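Lactoylglutathione lyase (Pseudomonas aeruginosa, PDB 4MTS) belongs to the glyoxalase/bleomycin resistance protein/dioxygenase superfamily and binds nickel and zinc ions. Local coordinates at residues A[17-21]-A[22-26]. Residues are numbered along the deposited sequence; the frame is centred on the assembly and turned at random.
Sequences LEFYT and RALDM
R22 N bonds back to E18 O in a normal helical turn, but F19 O is shared weakly by the amides of A23 and L24, the latter widening helix 13-23 into a pi-type turn; once the chain has left the helix at D25, M26 N closes the last turn on Y20 O (3.1 Å). This is the helix of the first beta-alpha-beta-beta-beta module of the glyoxalase fold, running out into strand 27-34. D25 makes the turn-off with positive phi (58°), a conformation that aspartate tolerates better than most residues, and its carboxylate pairs with R88 of the second helix. On the outer side, E18 and R22, one turn apart, form a salt bridge: OE1 sits at the edge of the guanidinium, 2.6 Å from NE and 2.7 Å from NH2. Both bonds are weak and bent, with the two planar groups 63° apart. Long charged chains suit this surface, where the bend of R22 at chi3 (-121°) curls its end back to the glutamate. The side facing the sheets is apolar. The CD1 methyl of L24 touches two rings obliquely from one side, 3.5 Å from F19 CE2 and 3.7 Å from Y20 CD1, and A23 is small enough to fit beside F19. Beyond them, V121 of strand 120-125 meets F19, Y20 and L24. M26, extended beyond CG, runs alongside Y20 and brings SD 4.0 Å from CD1, an oblique Met-aromatic contact, while the tyrosine OH is held by D115. The hydroxyl of T21 suits its place because it turns back over its own helix backbone and bonds to L17 O, approaching from the opposite face of that carbonyl to the T21 amide. Where the helix ends, a water stands 2.7 Å from T21 O and within hydrogen-bonding distance of D25 OD1.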
ATOM      1  N   LEU A  17      -2.387  -3.440  15.517  1.00  9.20           N
ATOM      2  CA  LEU A  17      -3.595  -2.640  15.710  1.00  9.32           C
ATOM      3  C   LEU A  17      -3.393  -1.519  16.737  1.00 13.32           C
ATOM      4  O   LEU A  17      -3.894  -0.413  16.548  1.00 13.10           O
ATOM      5  CB  LEU A  17      -4.783  -3.554  16.133  1.00 10.43           C
ATOM      6  CG  LEU A  17      -5.321  -4.461  14.994  1.00 14.71           C
ATOM      7  CD1 LEU A  17      -6.415  -5.402  15.506  1.00 17.00           C
ATOM      8  CD2 LEU A  17      -5.888  -3.653  13.830  1.00 15.33           C
ATOM      9  N   GLU A  18      -2.643  -1.795  17.795  1.00  9.98           N
ATOM     10  CA  GLU A  18      -2.388  -0.773  18.817  1.00 11.00           C
ATOM     11  C   GLU A  18      -1.650   0.408  18.172  1.00 15.29           C
ATOM     12  O   GLU A  18      -2.011   1.542  18.421  1.00 13.96           O
ATOM     13  CB  GLU A  18      -1.544  -1.354  19.952  1.00 13.44           C
ATOM     14  CG  GLU A  18      -2.278  -2.399  20.782  1.00 29.58           C
ATOM     15  CD  GLU A  18      -3.635  -1.931  21.272  1.00 59.03           C
ATOM     16  OE1 GLU A  18      -3.681  -0.922  22.010  1.00 35.51           O
ATOM     17  OE2 GLU A  18      -4.656  -2.506  20.834  1.00 62.82           O
ATOM     18  N   PHE A  19      -0.657   0.131  17.329  1.00 12.64           N
ATOM     19  CA  PHE A  19       0.061   1.214  16.629  1.00 11.76           C
ATOM     20  C   PHE A  19      -0.880   2.004  15.737  1.00 13.24           C
ATOM     21  O   PHE A  19      -0.911   3.228  15.830  1.00 13.18           O
ATOM     22  CB  PHE A  19       1.225   0.645  15.811  1.00 12.87           C
ATOM     23  CG  PHE A  19       1.917   1.659  14.927  1.00 14.42           C
ATOM     24  CD1 PHE A  19       2.907   2.498  15.441  1.00 18.31           C
ATOM     25  CD2 PHE A  19       1.604   1.757  13.577  1.00 15.38           C
ATOM     26  CE1 PHE A  19       3.544   3.444  14.621  1.00 18.67           C
ATOM     27  CE2 PHE A  19       2.235   2.709  12.761  1.00 17.44           C
ATOM     28  CZ  PHE A  19       3.199   3.546  13.286  1.00 16.42           C
ATOM     29  N   TYR A  20      -1.569   1.325  14.778  1.00  8.09           N
ATOM     30  CA  TYR A  20      -2.419   2.047  13.846  1.00  8.67           C
ATOM     31  C   TYR A  20      -3.534   2.842  14.482  1.00 12.76           C
ATOM     32  O   TYR A  20      -3.810   3.956  14.034  1.00 11.87           O
ATOM     33  CB  TYR A  20      -2.906   1.131  12.694  1.00  9.86           C
ATOM     34  CG  TYR A  20      -1.727   0.783  11.806  1.00 10.41           C
ATOM     35  CD1 TYR A  20      -1.229   1.705  10.887  1.00 12.25           C
ATOM     36  CD2 TYR A  20      -1.034  -0.413  11.975  1.00 10.40           C
ATOM     37  CE1 TYR A  20      -0.102   1.418  10.114  1.00 12.54           C
ATOM     38  CE2 TYR A  20       0.119  -0.692  11.243  1.00 10.58           C
ATOM     39  CZ  TYR A  20       0.560   0.217  10.287  1.00 13.87           C
ATOM     40  OH  TYR A  20       1.676  -0.070   9.526  1.00 13.81           O
ATOM     41  N   THR A  21      -4.144   2.295  15.554  1.00 11.60           N
ATOM     42  CA  THR A  21      -5.242   3.008  16.205  1.00 11.80           C
ATOM     43  C   THR A  21      -4.761   4.050  17.193  1.00 16.17           C
ATOM     44  O   THR A  21      -5.375   5.103  17.255  1.00 18.18           O
ATOM     45  CB  THR A  21      -6.250   2.047  16.892  1.00 13.40           C
ATOM     46  OG1 THR A  21      -5.572   1.333  17.933  1.00 14.58           O
ATOM     47  CG2 THR A  21      -6.908   1.089  15.918  1.00 15.43           C
ATOM     48  N   ARG A  22      -3.741   3.744  18.008  1.00 16.17           N
ATOM     49  CA  ARG A  22      -3.262   4.674  19.051  1.00 16.31           C
ATOM     50  C   ARG A  22      -2.343   5.764  18.517  1.00 21.65           C
ATOM     51  O   ARG A  22      -2.581   6.943  18.782  1.00 22.28           O
ATOM     52  CB  ARG A  22      -2.554   3.945  20.190  1.00 15.94           C
ATOM     53  CG  ARG A  22      -3.380   2.974  21.011  1.00 28.38           C
ATOM     54  CD  ARG A  22      -2.605   2.635  22.285  1.00 43.70           C
ATOM     55  NE  ARG A  22      -2.322   1.206  22.443  1.00 55.37           N
ATOM     56  CZ  ARG A  22      -1.601   0.684  23.440  1.00 76.74           C
ATOM     57  NH1 ARG A  22      -1.070   1.471  24.370  1.00 70.36           N
ATOM     58  NH2 ARG A  22      -1.390  -0.625  23.501  1.00 56.11           N
ATOM     59  N   ALA A  23      -1.240   5.373  17.847  1.00 18.61           N
ATOM     60  CA  ALA A  23      -0.302   6.351  17.304  1.00 17.93           C
ATOM     61  C   ALA A  23      -0.885   7.101  16.105  1.00 21.18           C
ATOM     62  O   ALA A  23      -0.650   8.310  15.962  1.00 21.36           O
ATOM     63  CB  ALA A  23       1.015   5.669  16.930  1.00 18.89           C
ATOM     64  N   LEU A  24      -1.650   6.410  15.249  1.00 15.07           N
ATOM     65  CA  LEU A  24      -2.183   7.039  14.027  1.00 14.45           C
ATOM     66  C   LEU A  24      -3.666   7.370  13.984  1.00 18.07           C
ATOM     67  O   LEU A  24      -4.144   7.857  12.960  1.00 17.02           O
ATOM     68  CB  LEU A  24      -1.750   6.255  12.775  1.00 14.63           C
ATOM     69  CG  LEU A  24      -0.228   6.207  12.525  1.00 20.32           C
ATOM     70  CD1 LEU A  24       0.131   5.131  11.473  1.00 20.66           C
ATOM     71  CD2 LEU A  24       0.312   7.602  12.082  1.00 20.89           C
ATOM     72  N   ASP A  25      -4.419   7.121  15.069  1.00 14.60           N
ATOM     73  CA  ASP A  25      -5.832   7.488  15.081  1.00 13.88           C
ATOM     74  C   ASP A  25      -6.676   6.863  13.978  1.00 14.75           C
ATOM     75  O   ASP A  25      -7.721   7.385  13.628  1.00 13.01           O
ATOM     76  CB  ASP A  25      -6.060   9.010  15.202  1.00 18.19           C
ATOM     77  CG  ASP A  25      -5.478   9.575  16.488  1.00 33.63           C
ATOM     78  OD1 ASP A  25      -5.702   8.967  17.566  1.00 36.69           O
ATOM     79  OD2 ASP A  25      -4.754  10.572  16.415  1.00 34.31           O
ATOM     80  N   MET A  26      -6.246   5.706  13.445  1.00 11.57           N
ATOM     81  CA  MET A  26      -7.106   5.010  12.502  1.00  9.16           C
ATOM     82  C   MET A  26      -8.158   4.280  13.346  1.00 14.43           C
ATOM     83  O   MET A  26      -7.985   4.133  14.560  1.00 16.91           O
ATOM     84  CB  MET A  26      -6.317   3.927  11.746  1.00  9.95           C
ATOM     85  CG  MET A  26      -5.454   4.521  10.655  1.00 12.85           C
ATOM     86  SD  MET A  26      -4.696   3.199   9.711  1.00 13.98           S
ATOM     87  CE  MET A  26      -3.491   4.185   8.726  1.00 12.17           C
TER
HETATM   88  O   HOH W   1      -8.553   5.738  16.946  1.00 39.31           O
HETATM   89  O   HOH W   2      -6.792   6.897  18.688  1.00 39.95           O